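Local coordinates for L-asparagine oxygenase (Streptomyces coelicolor, PDB 2OG5), which hydroxylates L-asparagine at C3, using iron(II), 2-oxoglutarate and O2, to supply (2S,3S)-3-hydroxyasparagine for the calcium-dependent lipopeptide antibiotic, at residues 226-234 / 248-257. Residues are numbered along the deposited sequence; the frame is centred on the assembly and turned at random.
Sequences ALWAPEFRT and APAPVLLGDR
The indole of Trp-228 is held between the guanidinium of Arg-257 and the aliphatic side chain of Leu-253, a worked case of an aromatic ring sandwiched by a cation and a hydrocarbon. The guanidinium lies flat on the ring, the planes only 7° apart, with Arg-257 CZ 3.5 Å from the centroid of the five-membered ring of Trp-228, a cation-pi stack. A bend at chi2 (-90°) folds the arginine back, and the two side chains run past each other in opposite directions. Leu-253 takes the other face at about a right angle, its CB 3.6 Å from the centroid of the six-membered ring of Trp-228, a CH-pi contact. Asp-256 O comes to the indole edge in plane, and a water accepts a hydrogen bond from Trp-228 NE1 while donating to Arg-257 O, a bridge that should help hold the ring's rotation.

On the helix side, Leu-227 O receives two amides. Val-252 N approaches in the carbonyl plane at 3.0 Å, whereas Leu-253 N makes the straighter N-H···O bond (176°) from above that plane. The chain then passes through an inverse gamma turn centred on Pro-230 and enters strand 232-233, where Phe-232 and Ala-250 form a single antiparallel hydrogen-bonded bridge. Its firm half is Ala-250 N to Phe-232 O, 2.8 Å; the return bond is weak. Strands 232-233 and 253-255 each pair in a small two-stranded sheet, with 270-271 and 260-262, apart from the larger sheets of this jelly-roll member of the clavaminate synthase family; helix 274-290 packs against Leu-227 and Phe-232.

Over the phenyl face sits Val-252 CG2, 3.7 Å from the centroid of the Phe-232 ring; it stands anti to its own carbonyl carbon, while CG1 goes toward Leu-227 CD2. Farther out, Arg-233 lies beside Pro-249, pointing the same way, with Arg-233 NH2 3.5 Å from Pro-249 CG.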
ATOM      1  N   ALA A 226      -2.619 -15.401  22.908  1.00 22.01           N
ATOM      2  CA  ALA A 226      -1.507 -15.874  22.082  1.00 21.98           C
ATOM      3  C   ALA A 226      -0.907 -14.751  21.220  1.00 21.52           C
ATOM      4  O   ALA A 226       0.311 -14.628  21.116  1.00 21.58           O
ATOM      5  CB  ALA A 226      -1.951 -17.048  21.197  1.00 22.12           C
ATOM      6  N   LEU A 227      -1.764 -13.918  20.633  1.00 21.27           N
ATOM      7  CA  LEU A 227      -1.307 -12.894  19.688  1.00 21.12           C
ATOM      8  C   LEU A 227      -0.513 -11.776  20.366  1.00 21.05           C
ATOM      9  O   LEU A 227       0.298 -11.105  19.723  1.00 20.49           O
ATOM     10  CB  LEU A 227      -2.491 -12.317  18.896  1.00 20.84           C
ATOM     11  CG  LEU A 227      -3.170 -13.284  17.921  1.00 20.90           C
ATOM     12  CD1 LEU A 227      -4.475 -12.691  17.384  1.00 21.59           C
ATOM     13  CD2 LEU A 227      -2.233 -13.674  16.779  1.00 20.39           C
ATOM     14  N   TRP A 228      -0.730 -11.592  21.672  1.00 21.17           N
ATOM     15  CA  TRP A 228       0.057 -10.641  22.474  1.00 21.37           C
ATOM     16  C   TRP A 228       1.399 -11.200  22.967  1.00 21.74           C
ATOM     17  O   TRP A 228       2.223 -10.451  23.493  1.00 22.31           O
ATOM     18  CB  TRP A 228      -0.754 -10.153  23.690  1.00 21.16           C
ATOM     19  CG  TRP A 228      -1.811  -9.155  23.356  1.00 20.48           C
ATOM     20  CD1 TRP A 228      -3.150  -9.372  23.310  1.00 20.50           C
ATOM     21  CD2 TRP A 228      -1.611  -7.774  23.016  1.00 19.79           C
ATOM     22  NE1 TRP A 228      -3.807  -8.217  22.957  1.00 21.70           N
ATOM     23  CE2 TRP A 228      -2.883  -7.219  22.774  1.00 20.31           C
ATOM     24  CE3 TRP A 228      -0.484  -6.961  22.888  1.00 20.98           C
ATOM     25  CZ2 TRP A 228      -3.060  -5.884  22.413  1.00 20.85           C
ATOM     26  CZ3 TRP A 228      -0.661  -5.637  22.540  1.00 20.55           C
ATOM     27  CH2 TRP A 228      -1.941  -5.114  22.301  1.00 20.31           C
ATOM     28  N   ALA A 229       1.612 -12.503  22.804  1.00 22.28           N
ATOM     29  CA  ALA A 229       2.825 -13.155  23.301  1.00 22.48           C
ATOM     30  C   ALA A 229       3.922 -13.124  22.235  1.00 23.06           C
ATOM     31  O   ALA A 229       3.624 -13.160  21.034  1.00 22.46           O
ATOM     32  CB  ALA A 229       2.522 -14.593  23.713  1.00 22.67           C
ATOM     33  N   PRO A 230       5.196 -13.068  22.657  1.00 23.27           N
ATOM     34  CA  PRO A 230       6.308 -13.038  21.710  1.00 23.78           C
ATOM     35  C   PRO A 230       6.607 -14.411  21.113  1.00 24.26           C
ATOM     36  O   PRO A 230       7.670 -14.986  21.363  1.00 25.24           O
ATOM     37  CB  PRO A 230       7.473 -12.535  22.571  1.00 24.22           C
ATOM     38  CG  PRO A 230       7.170 -13.063  23.912  1.00 23.61           C
ATOM     39  CD  PRO A 230       5.673 -13.002  24.052  1.00 23.77           C
ATOM     40  N   GLU A 231       5.670 -14.930  20.324  1.00 23.97           N
ATOM     41  CA  GLU A 231       5.743 -16.309  19.862  1.00 23.79           C
ATOM     42  C   GLU A 231       5.573 -16.423  18.347  1.00 23.66           C
ATOM     43  O   GLU A 231       5.112 -17.450  17.840  1.00 23.71           O
ATOM     44  CB  GLU A 231       4.708 -17.139  20.619  1.00 23.86           C
ATOM     45  CG  GLU A 231       4.981 -17.131  22.123  1.00 24.44           C
ATOM     46  CD  GLU A 231       4.004 -17.944  22.934  1.00 24.02           C
ATOM     47  OE1 GLU A 231       3.109 -18.585  22.354  1.00 23.86           O
ATOM     48  OE2 GLU A 231       4.151 -17.942  24.174  1.00 26.38           O
ATOM     49  N   PHE A 232       5.985 -15.371  17.639  1.00 23.75           N
ATOM     50  CA  PHE A 232       5.871 -15.311  16.183  1.00 24.32           C
ATOM     51  C   PHE A 232       7.153 -14.764  15.569  1.00 25.19           C
ATOM     52  O   PHE A 232       7.668 -13.729  15.995  1.00 26.62           O
ATOM     53  CB  PHE A 232       4.688 -14.432  15.786  1.00 23.15           C
ATOM     54  CG  PHE A 232       3.405 -14.797  16.474  1.00 21.97           C
ATOM     55  CD1 PHE A 232       2.528 -15.708  15.906  1.00 20.61           C
ATOM     56  CD2 PHE A 232       3.089 -14.243  17.709  1.00 20.89           C
ATOM     57  CE1 PHE A 232       1.338 -16.042  16.541  1.00 20.81           C
ATOM     58  CE2 PHE A 232       1.918 -14.575  18.355  1.00 20.66           C
ATOM     59  CZ  PHE A 232       1.034 -15.480  17.773  1.00 21.51           C
ATOM     60  N   ARG A 233       7.653 -15.447  14.547  1.00 26.50           N
ATOM     61  CA  ARG A 233       8.892 -15.066  13.883  1.00 27.20           C
ATOM     62  C   ARG A 233       8.601 -14.678  12.432  1.00 27.30           C
ATOM     63  O   ARG A 233       8.109 -15.494  11.663  1.00 26.55           O
ATOM     64  CB  ARG A 233       9.852 -16.249  13.910  1.00 27.65           C
ATOM     65  CG  ARG A 233      11.237 -15.965  13.352  1.00 28.63           C
ATOM     66  CD  ARG A 233      12.110 -17.211  13.443  1.00 30.88           C
ATOM     67  NE  ARG A 233      12.307 -17.656  14.829  1.00 33.96           N
ATOM     68  CZ  ARG A 233      13.294 -17.267  15.638  1.00 35.94           C
ATOM     69  NH1 ARG A 233      14.218 -16.392  15.237  1.00 38.04           N
ATOM     70  NH2 ARG A 233      13.358 -17.751  16.877  1.00 36.30           N
ATOM     71  N   THR A 234       8.908 -13.434  12.069  1.00 27.77           N
ATOM     72  CA  THR A 234       8.745 -12.960  10.690  1.00 28.50           C
ATOM     73  C   THR A 234      10.110 -12.550  10.145  1.00 29.32           C
ATOM     74  O   THR A 234      10.542 -11.419  10.312  1.00 29.38           O
ATOM     75  CB  THR A 234       7.755 -11.782  10.627  1.00 27.93           C
ATOM     76  OG1 THR A 234       6.545 -12.140  11.305  1.00 25.78           O
ATOM     77  CG2 THR A 234       7.413 -11.415   9.173  1.00 27.30           C
ATOM     78  N   ALA A 248      14.035 -12.022  15.790  1.00 32.57           N
ATOM     79  CA  ALA A 248      13.674 -12.577  17.096  1.00 31.84           C
ATOM     80  C   ALA A 248      12.153 -12.724  17.210  1.00 31.76           C
ATOM     81  O   ALA A 248      11.406 -11.959  16.576  1.00 32.06           O
ATOM     82  CB  ALA A 248      14.196 -11.691  18.202  1.00 32.25           C
ATOM     83  N   PRO A 249      11.686 -13.701  18.016  1.00 30.85           N
ATOM     84  CA  PRO A 249      10.243 -13.882  18.171  1.00 29.84           C
ATOM     85  C   PRO A 249       9.584 -12.669  18.817  1.00 28.84           C
ATOM     86  O   PRO A 249      10.120 -12.114  19.769  1.00 29.39           O
ATOM     87  CB  PRO A 249      10.128 -15.102  19.091  1.00 30.44           C
ATOM     88  CG  PRO A 249      11.454 -15.780  19.015  1.00 31.06           C
ATOM     89  CD  PRO A 249      12.444 -14.681  18.812  1.00 31.06           C
ATOM     90  N   ALA A 250       8.429 -12.272  18.293  1.00 26.98           N
ATOM     91  CA  ALA A 250       7.745 -11.071  18.759  1.00 25.75           C
ATOM     92  C   ALA A 250       6.241 -11.259  18.652  1.00 24.39           C
ATOM     93  O   ALA A 250       5.791 -12.171  17.966  1.00 23.82           O
ATOM     94  CB  ALA A 250       8.185  -9.874  17.933  1.00 26.22           C
ATOM     95  N   PRO A 251       5.457 -10.402  19.326  1.00 23.16           N
ATOM     96  CA  PRO A 251       4.003 -10.475  19.221  1.00 22.61           C
ATOM     97  C   PRO A 251       3.460 -10.014  17.879  1.00 21.34           C
ATOM     98  O   PRO A 251       4.135  -9.285  17.147  1.00 20.89           O
ATOM     99  CB  PRO A 251       3.516  -9.518  20.321  1.00 22.54           C
ATOM    100  CG  PRO A 251       4.704  -9.272  21.189  1.00 23.67           C
ATOM    101  CD  PRO A 251       5.868  -9.341  20.261  1.00 23.28           C
ATOM    102  N   VAL A 252       2.235 -10.437  17.592  1.00 20.20           N
ATOM    103  CA  VAL A 252       1.490  -9.956  16.436  1.00 20.21           C
ATOM    104  C   VAL A 252       0.761  -8.664  16.793  1.00 20.21           C
ATOM    105  O   VAL A 252       0.766  -7.719  16.009  1.00 19.56           O
ATOM    106  CB  VAL A 252       0.508 -11.021  15.923  1.00 20.06           C
ATOM    107  CG1 VAL A 252      -0.563 -10.411  15.023  1.00 19.48           C
ATOM    108  CG2 VAL A 252       1.272 -12.119  15.178  1.00 20.25           C
ATOM    109  N   LEU A 253       0.157  -8.603  17.979  1.00 19.31           N
ATOM    110  CA  LEU A 253      -0.550  -7.404  18.420  1.00 19.73           C
ATOM    111  C   LEU A 253       0.393  -6.470  19.163  1.00 20.22           C
ATOM    112  O   LEU A 253       1.251  -6.923  19.915  1.00 20.96           O
ATOM    113  CB  LEU A 253      -1.756  -7.768  19.297  1.00 19.62           C
ATOM    114  CG  LEU A 253      -2.888  -8.531  18.602  1.00 19.40           C
ATOM    115  CD1 LEU A 253      -3.948  -8.980  19.609  1.00 20.02           C
ATOM    116  CD2 LEU A 253      -3.541  -7.703  17.487  1.00 19.03           C
ATOM    117  N   LEU A 254       0.206  -5.171  18.935  1.00 20.51           N
ATOM    118  CA  LEU A 254       1.085  -4.115  19.447  1.00 20.60           C
ATOM    119  C   LEU A 254       0.262  -2.958  19.991  1.00 20.56           C
ATOM    120  O   LEU A 254      -0.804  -2.636  19.459  1.00 20.58           O
ATOM    121  CB  LEU A 254       1.981  -3.568  18.319  1.00 21.17           C
ATOM    122  CG  LEU A 254       2.839  -4.576  17.545  1.00 22.03           C
ATOM    123  CD1 LEU A 254       3.333  -3.982  16.244  1.00 23.08           C
ATOM    124  CD2 LEU A 254       3.991  -5.033  18.428  1.00 24.82           C
ATOM    125  N   GLY A 255       0.750  -2.325  21.051  1.00 20.38           N
ATOM    126  CA  GLY A 255       0.145  -1.084  21.534  1.00 20.42           C
ATOM    127  C   GLY A 255      -1.034  -1.260  22.478  1.00 20.31           C
ATOM    128  O   GLY A 255      -0.963  -2.027  23.444  1.00 21.33           O
ATOM    129  N   ASP A 256      -2.116  -0.532  22.204  1.00 20.74           N
ATOM    130  CA  ASP A 256      -3.270  -0.494  23.108  1.00 20.49           C
ATOM    131  C   ASP A 256      -4.032  -1.807  23.064  1.00 20.83           C
ATOM    132  O   ASP A 256      -4.122  -2.440  22.021  1.00 20.51           O
ATOM    133  CB  ASP A 256      -4.203   0.652  22.710  1.00 20.42           C
ATOM    134  CG  ASP A 256      -5.362   0.812  23.662  1.00 20.98           C
ATOM    135  OD1 ASP A 256      -5.127   1.293  24.801  1.00 22.06           O
ATOM    136  OD2 ASP A 256      -6.497   0.454  23.280  1.00 21.36           O
ATOM    137  N   ARG A 257      -4.604  -2.205  24.194  1.00 21.52           N
ATOM    138  CA  ARG A 257      -5.288  -3.495  24.281  1.00 21.98           C
ATOM    139  C   ARG A 257      -6.623  -3.536  23.558  1.00 22.12           C
ATOM    140  O   ARG A 257      -7.028  -4.601  23.087  1.00 22.72           O
ATOM    141  CB  ARG A 257      -5.450  -3.900  25.745  1.00 23.35           C
ATOM    142  CG  ARG A 257      -4.158  -4.458  26.312  1.00 26.29           C
ATOM    143  CD  ARG A 257      -4.088  -5.971  26.112  1.00 29.71           C
ATOM    144  NE  ARG A 257      -2.749  -6.511  26.355  1.00 30.54           N
ATOM    145  CZ  ARG A 257      -2.478  -7.801  26.562  1.00 32.42           C
ATOM    146  NH1 ARG A 257      -3.450  -8.706  26.561  1.00 32.86           N
ATOM    147  NH2 ARG A 257      -1.227  -8.192  26.783  1.00 33.19           N
TER
HETATM  148  O   HOH W   1      -6.771  -7.304  23.235  1.00 29.35           O
HETATM  149  O   HOH W   2       9.617 -11.546  14.232  1.00 37.78           O